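Local coordinates for multidrug resistance protein (Vibrio cholerae, PDB 1YC9), which probably serves as the outer-membrane channel of a multidrug efflux system, and could help the cell resist puromycin, acriflavine and tetraphenylarsonium, at residues E82-E87 and D96-Y101; G102-N107 and I293-F298. The protein carries 1 engineered substitution. One frame throughout, in Å; residues are numbered along the deposited sequence. Where two conformers were deposited one is given.

Both contacts belong to one antiparallel sheet and share strand 98-111. Contact 1 pairs its beginning with the end of strand 73-84. Contact 2 pairs the next residues with strand 286-298. Their centres lie about 18 Å apart. Contact 1 is a surface contact at a hairpin tip, with two direct backbone hydrogen bonds, bound waters and charged side chains. Contact 2 is partly buried and more regular, with six backbone bonds, threonines and a glutamine on one face, and aliphatic groups, a tyrosine and a detergent on the other. The two meet where Tyr-101 CE2 packs 3.5 Å from Phe-298 CD1. The sheet runs on into a strand of the second subunit beside 82-84.

Contact 1 of 2, residues E82-E87 and D96-Y101; sequences ESKVSE and DGWNDY
Lys-84 CB lies over one face of the Trp-98 indole. It makes a CH-pi contact 3.5 Å from the centroid of the five-membered ring. Toward the benzo side, Glu-82 CG approaches Trp-98 CE3 at 3.9 Å. The Glu-82 carboxylate is nearly coplanar with the indole, 2° apart. The Glu-82 chain bends at chi2 (75°), which sets CD; OE1 then lies 3.3 Å from Asp-100 CB. Asp-100 OD2 accepts a hydrogen bond from the backbone N of Leu-300. The Tyr-101 ring has a water in plane at its edge. This water bonds Tyr-101 OH and Ser-83 O, both at 2.7 Å. Ser-83 CB meets the same ring obliquely.

Between these groups, Ser-83 and Asn-99 form a hydrogen-bonded antiparallel pair. Ser-83 N to Asn-99 O and Asn-99 N to Ser-83 O are both 2.9 Å. A second water accepts a bond from Val-85 N, 2.9 Å away, where the strands part. Lys-84 NZ bonds Val-85 O and forms a salt bridge to Asp-309 of the second subunit. Residues 82-84 also pair with a strand of that subunit. This is the end of a beta hairpin in the outer-membrane barrel of a TolC-like outer membrane factor, at a joint between subunits.

Contact 2 of 2, residues G102-N107 and I293-F298; sequences GTLTLN and IGYQAF. With BOG (octyl beta-D-glucopyranoside), chain B.
Leu-104 and Tyr-295 grip each other through two backbone hydrogen bonds. Tyr-295 N to Leu-104 O is 2.8 Å and Leu-104 N to Tyr-295 O is 2.9 Å. Gly-102 with Ala-297, and Leu-106 with Ile-293, repeat this pattern. CA-H...O contacts fill in between; Thr-103 CA lies 3.2 Å from Tyr-295 O. At Gly-294, with no side chain, the strands come close: its CA is 4.1 Å from Thr-105 CA.

Side chains then divide between two faces. On one, Thr-103 CG2 meets Gln-296 CG at 3.8 Å. Thr-103 CG2 is anti to its carbonyl carbon, and OG1 (chi1 71°) bonds Ser-79 OG on strand 73-84. The other face is largely apolar. Leu-106 CB packs on Ile-293 CG2 at 3.9 Å. Tyr-295 CG is anti to its carbonyl carbon (chi1 -56°), and the ring edge meets Leu-104 O.

A molecule of octyl glucoside lies against this apolar face. Its C2' comes within 3.5 Å of Tyr-295 OH, and its sugar O6 lies in plane at the edge of the ring. Its tail runs past Ile-293 toward Leu-106. This is consistent with a lipid-facing barrel wall. Phe-304 packs edge-to-face on Tyr-295, and its O is hydrogen-bonded to the detergent.

Gln-296 O accepts a bond from Ser-86 OG of the third subunit, whose Tyr-89 packs on Thr-103 and Gln-296. Leu-106 touches Leu-321 of the second subunit. Within the chain these are the two middle strands of four, between strands 73-84 and 309-322. Helices 117-183, 189-223 and 260-281 lie between strands 98-111 and 286-298 in sequence.

Contact 1 of 2, residues E82-E87 and D96-Y101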
loop_
_atom_site.group_PDB
_atom_site.type_symbol
_atom_site.label_atom_id
_atom_site.label_comp_id
_atom_site.label_asym_id
_atom_site.label_seq_id
_atom_site.Cartn_x
_atom_site.Cartn_y
_atom_site.Cartn_z
ATOM N N GLU A 82 18.493 -37.243 -39.330
ATOM C CA GLU A 82 19.540 -37.574 -40.238
ATOM C C GLU A 82 20.851 -37.270 -39.502
ATOM O O GLU A 82 21.023 -36.199 -38.990
ATOM C CB GLU A 82 19.502 -36.725 -41.528
ATOM C CG GLU A 82 20.340 -37.311 -42.648
ATOM C CD GLU A 82 19.693 -38.530 -43.324
ATOM O OE1 GLU A 82 18.564 -38.827 -43.005
ATOM O OE2 GLU A 82 20.345 -39.196 -44.138
ATOM N N SER A 83 21.687 -38.270 -39.414
ATOM C CA SER A 83 22.873 -38.226 -38.545
ATOM C C SER A 83 24.064 -38.889 -39.207
ATOM O O SER A 83 23.973 -39.959 -39.812
ATOM C CB SER A 83 22.520 -38.952 -37.248
ATOM O OG SER A 83 23.666 -39.359 -36.523
ATOM N N LYS A 84 25.234 -38.268 -39.009
ATOM C CA LYS A 84 26.514 -38.778 -39.403
ATOM C C LYS A 84 27.310 -38.922 -38.105
ATOM O O LYS A 84 27.383 -37.961 -37.360
ATOM C CB LYS A 84 27.279 -37.830 -40.271
ATOM C CG LYS A 84 28.472 -38.504 -40.841
ATOM C CD LYS A 84 29.705 -37.829 -40.598
ATOM C CE LYS A 84 30.894 -38.588 -41.267
ATOM N NZ LYS A 84 31.922 -38.813 -40.235
ATOM N N VAL A 85 27.783 -40.117 -37.852
ATOM C CA VAL A 85 28.585 -40.414 -36.634
ATOM C C VAL A 85 30.050 -40.212 -36.993
ATOM O O VAL A 85 30.510 -40.549 -38.106
ATOM C CB VAL A 85 28.296 -41.858 -36.192
ATOM C CG1 VAL A 85 29.132 -42.305 -34.990
ATOM C CG2 VAL A 85 26.827 -41.961 -35.842
ATOM N N SER A 86 30.821 -39.710 -36.022
ATOM C CA SER A 86 32.254 -39.704 -36.163
ATOM C C SER A 86 32.840 -41.135 -36.346
ATOM O O SER A 86 32.442 -42.072 -35.662
ATOM C CB SER A 86 32.909 -39.016 -34.939
ATOM O OG SER A 86 34.323 -39.118 -35.096
ATOM N N GLU A 87 33.837 -41.274 -37.203
ATOM C CA GLU A 87 34.378 -42.580 -37.514
ATOM C C GLU A 87 35.217 -43.136 -36.355
ATOM O O GLU A 87 35.334 -44.352 -36.264
ATOM C CB GLU A 87 35.257 -42.597 -38.751
ATOM C CG GLU A 87 34.464 -42.497 -40.059
ATOM C CD GLU A 87 35.386 -42.586 -41.281
ATOM O OE1 GLU A 87 35.067 -41.956 -42.288
ATOM O OE2 GLU A 87 36.444 -43.258 -41.225
ATOM N N ASP A 96 28.477 -45.611 -42.055
ATOM C CA ASP A 96 29.195 -44.684 -42.913
ATOM C C ASP A 96 28.216 -43.591 -43.287
ATOM O O ASP A 96 27.060 -43.886 -43.648
ATOM C CB ASP A 96 29.539 -45.302 -44.270
ATOM C CG ASP A 96 30.584 -46.367 -44.214
ATOM O OD1 ASP A 96 31.561 -46.230 -43.446
ATOM O OD2 ASP A 96 30.504 -47.375 -44.965
ATOM N N GLY A 97 28.674 -42.351 -43.303
ATOM C CA GLY A 97 27.902 -41.270 -43.896
ATOM C C GLY A 97 26.670 -40.860 -43.109
ATOM O O GLY A 97 26.539 -41.109 -41.888
ATOM N N TRP A 98 25.760 -40.206 -43.814
ATOM C CA TRP A 98 24.587 -39.611 -43.212
ATOM C C TRP A 98 23.485 -40.628 -43.364
ATOM O O TRP A 98 23.234 -41.108 -44.496
ATOM C CB TRP A 98 24.179 -38.273 -43.864
ATOM C CG TRP A 98 25.110 -37.218 -43.432
ATOM C CD1 TRP A 98 26.372 -37.066 -43.884
ATOM C CD2 TRP A 98 24.874 -36.193 -42.517
ATOM N NE1 TRP A 98 26.947 -35.992 -43.271
ATOM C CE2 TRP A 98 26.035 -35.411 -42.452
ATOM C CE3 TRP A 98 23.782 -35.775 -41.779
ATOM C CZ2 TRP A 98 26.155 -34.357 -41.598
ATOM C CZ3 TRP A 98 23.899 -34.691 -40.953
ATOM C CH2 TRP A 98 25.081 -33.980 -40.892
ATOM N N ASN A 99 22.856 -40.985 -42.254
ATOM C CA ASN A 99 21.738 -41.943 -42.271
ATOM C C ASN A 99 20.539 -41.461 -41.521
ATOM O O ASN A 99 20.631 -40.624 -40.725
ATOM C CB ASN A 99 22.222 -43.287 -41.743
ATOM C CG ASN A 99 23.379 -43.838 -42.553
ATOM O OD1 ASN A 99 24.545 -43.708 -42.165
ATOM N ND2 ASN A 99 23.070 -44.470 -43.685
ATOM N N ASP A 100 19.341 -41.993 -41.853
ATOM C CA ASP A 100 18.138 -41.609 -41.197
ATOM C C ASP A 100 17.790 -42.622 -40.049
ATOM O O ASP A 100 18.014 -43.824 -40.185
ATOM C CB ASP A 100 16.967 -41.567 -42.188
ATOM C CG ASP A 100 16.765 -42.813 -42.928
ATOM O OD1 ASP A 100 17.701 -43.355 -43.570
ATOM O OD2 ASP A 100 15.576 -43.320 -42.995
ATOM N N TYR A 101 17.294 -42.046 -38.980
ATOM C CA TYR A 101 16.914 -42.788 -37.750
ATOM C C TYR A 101 15.578 -42.326 -37.340
ATOM O O TYR A 101 15.200 -41.157 -37.519
ATOM C CB TYR A 101 17.901 -42.452 -36.666
ATOM C CG TYR A 101 19.295 -42.894 -36.952
ATOM C CD1 TYR A 101 20.173 -42.086 -37.660
ATOM C CD2 TYR A 101 19.804 -44.054 -36.413
ATOM C CE1 TYR A 101 21.434 -42.511 -37.937
ATOM C CE2 TYR A 101 21.107 -44.473 -36.631
ATOM C CZ TYR A 101 21.944 -43.687 -37.409
ATOM O OH TYR A 101 23.261 -44.082 -37.610
HETATM O O HOH W 1 24.758 -42.515 -39.216
HETATM O O HOH W 2 27.397 -42.250 -39.785
HETATM O O HOH W 3 32.863 -43.724 -44.060
#

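Contact 2 of 2, residues G102-N107 and I293-F298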
loop_
_atom_site.group_PDB
_atom_site.type_symbol
_atom_site.label_atom_id
_atom_site.label_comp_id
_atom_site.label_asym_id
_atom_site.label_seq_id
_atom_site.Cartn_x
_atom_site.Cartn_y
_atom_site.Cartn_z
ATOM N N GLY A 102 14.793 -43.183 -36.665
ATOM C CA GLY A 102 13.575 -42.690 -36.140
ATOM C C GLY A 102 13.323 -43.341 -34.756
ATOM O O GLY A 102 13.900 -44.418 -34.460
ATOM N N THR A 103 12.538 -42.644 -33.981
ATOM C CA THR A 103 12.050 -43.198 -32.713
ATOM C C THR A 103 10.610 -42.833 -32.492
ATOM O O THR A 103 10.077 -41.794 -33.002
ATOM C CB THR A 103 12.863 -42.701 -31.517
ATOM O OG1 THR A 103 12.604 -41.312 -31.232
ATOM C CG2 THR A 103 14.311 -42.821 -31.689
ATOM N N LEU A 104 9.895 -43.675 -31.712
ATOM C CA LEU A 104 8.549 -43.320 -31.352
ATOM C C LEU A 104 8.325 -44.124 -30.044
ATOM O O LEU A 104 8.449 -45.331 -30.092
ATOM C CB LEU A 104 7.575 -43.819 -32.436
ATOM C CG LEU A 104 6.105 -43.815 -32.081
ATOM C CD1 LEU A 104 5.623 -42.355 -31.806
ATOM C CD2 LEU A 104 5.284 -44.460 -33.195
ATOM N N THR A 105 8.146 -43.387 -28.939
ATOM C CA THR A 105 8.083 -43.999 -27.609
ATOM C C THR A 105 6.998 -43.377 -26.753
ATOM O O THR A 105 6.586 -42.200 -26.905
ATOM C CB THR A 105 9.408 -43.869 -26.860
ATOM O OG1 THR A 105 9.727 -42.475 -26.691
ATOM C CG2 THR A 105 10.563 -44.524 -27.635
ATOM N N LEU A 106 6.533 -44.214 -25.819
ATOM C CA LEU A 106 5.694 -43.795 -24.730
ATOM C C LEU A 106 6.635 -43.727 -23.519
ATOM O O LEU A 106 7.365 -44.663 -23.290
ATOM C CB LEU A 106 4.611 -44.871 -24.531
ATOM C CG LEU A 106 3.592 -44.622 -23.431
ATOM C CD1 LEU A 106 2.845 -43.361 -23.639
ATOM C CD2 LEU A 106 2.625 -45.822 -23.421
ATOM N N ASN A 107 6.607 -42.624 -22.787
ATOM C CA ASN A 107 7.548 -42.354 -21.729
ATOM C C ASN A 107 6.725 -42.152 -20.447
ATOM O O ASN A 107 5.632 -41.560 -20.466
ATOM C CB ASN A 107 8.287 -41.040 -22.004
ATOM C CG ASN A 107 9.219 -41.098 -23.208
ATOM O OD1 ASN A 107 9.297 -42.085 -23.925
ATOM N ND2 ASN A 107 9.929 -39.981 -23.450
ATOM N N ILE A 293 8.600 -47.379 -23.683
ATOM C CA ILE A 293 8.432 -48.447 -24.584
ATOM C C ILE A 293 8.156 -47.834 -25.931
ATOM O O ILE A 293 7.511 -46.831 -25.999
ATOM C CB ILE A 293 7.174 -49.333 -24.191
ATOM C CG1 ILE A 293 7.121 -50.613 -25.006
ATOM C CG2 ILE A 293 5.927 -48.518 -24.273
ATOM C CD1 ILE A 293 8.330 -51.530 -24.996
ATOM N N GLY A 294 8.622 -48.475 -26.939
ATOM C CA GLY A 294 8.438 -47.992 -28.315
ATOM C C GLY A 294 9.345 -48.656 -29.306
ATOM O O GLY A 294 9.677 -49.821 -29.262
ATOM N N TYR A 295 9.677 -47.880 -30.360
ATOM C CA TYR A 295 10.410 -48.304 -31.495
ATOM C C TYR A 295 11.578 -47.302 -31.760
ATOM O O TYR A 295 11.422 -46.114 -31.522
ATOM C CB TYR A 295 9.551 -48.137 -32.716
ATOM C CG TYR A 295 8.210 -48.899 -32.586
ATOM C CD1 TYR A 295 7.090 -48.242 -32.110
ATOM C CD2 TYR A 295 8.120 -50.208 -32.967
ATOM C CE1 TYR A 295 5.872 -48.889 -32.030
ATOM C CE2 TYR A 295 6.879 -50.874 -32.915
ATOM C CZ TYR A 295 5.796 -50.190 -32.455
ATOM O OH TYR A 295 4.563 -50.767 -32.368
ATOM N N GLN A 296 12.684 -47.874 -32.137
ATOM C CA GLN A 296 13.899 -47.132 -32.543
ATOM C C GLN A 296 14.484 -47.893 -33.702
ATOM O O GLN A 296 14.683 -49.109 -33.670
ATOM C CB GLN A 296 14.871 -47.035 -31.361
ATOM C CG GLN A 296 14.361 -46.262 -30.185
ATOM C CD GLN A 296 15.242 -46.402 -28.959
ATOM O OE1 GLN A 296 15.979 -47.372 -28.841
ATOM N NE2 GLN A 296 15.207 -45.413 -28.101
ATOM N N ALA A 297 14.859 -47.169 -34.794
ATOM C CA ALA A 297 15.425 -47.801 -35.928
ATOM C C ALA A 297 16.381 -46.915 -36.744
ATOM O O ALA A 297 16.164 -45.725 -36.807
ATOM C CB ALA A 297 14.300 -48.346 -36.855
ATOM N N PHE A 298 17.404 -47.575 -37.239
ATOM C CA PHE A 298 18.246 -47.109 -38.358
ATOM C C PHE A 298 17.378 -47.382 -39.566
ATOM O O PHE A 298 17.097 -48.547 -39.873
ATOM C CB PHE A 298 19.503 -47.956 -38.355
ATOM C CG PHE A 298 20.452 -47.635 -39.463
ATOM C CD1 PHE A 298 21.525 -46.778 -39.239
ATOM C CD2 PHE A 298 20.298 -48.205 -40.699
ATOM C CE1 PHE A 298 22.407 -46.500 -40.243
ATOM C CE2 PHE A 298 21.222 -47.888 -41.735
ATOM C CZ PHE A 298 22.250 -47.059 -41.465
HETATM C C1 BOG B . 5.957 -54.158 -30.624
HETATM O O1 BOG B . 5.636 -53.274 -29.632
HETATM C C2 BOG B . 5.214 -55.526 -30.529
HETATM O O2 BOG B . 4.810 -55.886 -29.187
HETATM C C3 BOG B . 5.904 -56.542 -31.373
HETATM O O3 BOG B . 5.246 -57.774 -31.448
HETATM C C4 BOG B . 7.018 -56.253 -32.358
HETATM O O4 BOG B . 7.973 -57.251 -32.672
HETATM C C5 BOG B . 7.690 -54.886 -32.169
HETATM O O5 BOG B . 7.151 -53.944 -31.355
HETATM C C6 BOG B . 8.591 -54.354 -33.296
HETATM O O6 BOG B . 7.578 -54.175 -34.349
HETATM C "C1'" BOG B . 6.392 -52.104 -29.331
HETATM C "C2'" BOG B . 5.491 -50.978 -28.969
HETATM C "C3'" BOG B . 4.395 -51.343 -27.967
HETATM C "C4'" BOG B . 3.621 -50.131 -27.517
HETATM C "C5'" BOG B . 2.566 -50.516 -26.516
HETATM C "C6'" BOG B . 1.955 -49.321 -25.778
HETATM C "C7'" BOG B . 0.766 -48.702 -26.488
HETATM C "C8'" BOG B . 0.063 -47.705 -25.570
#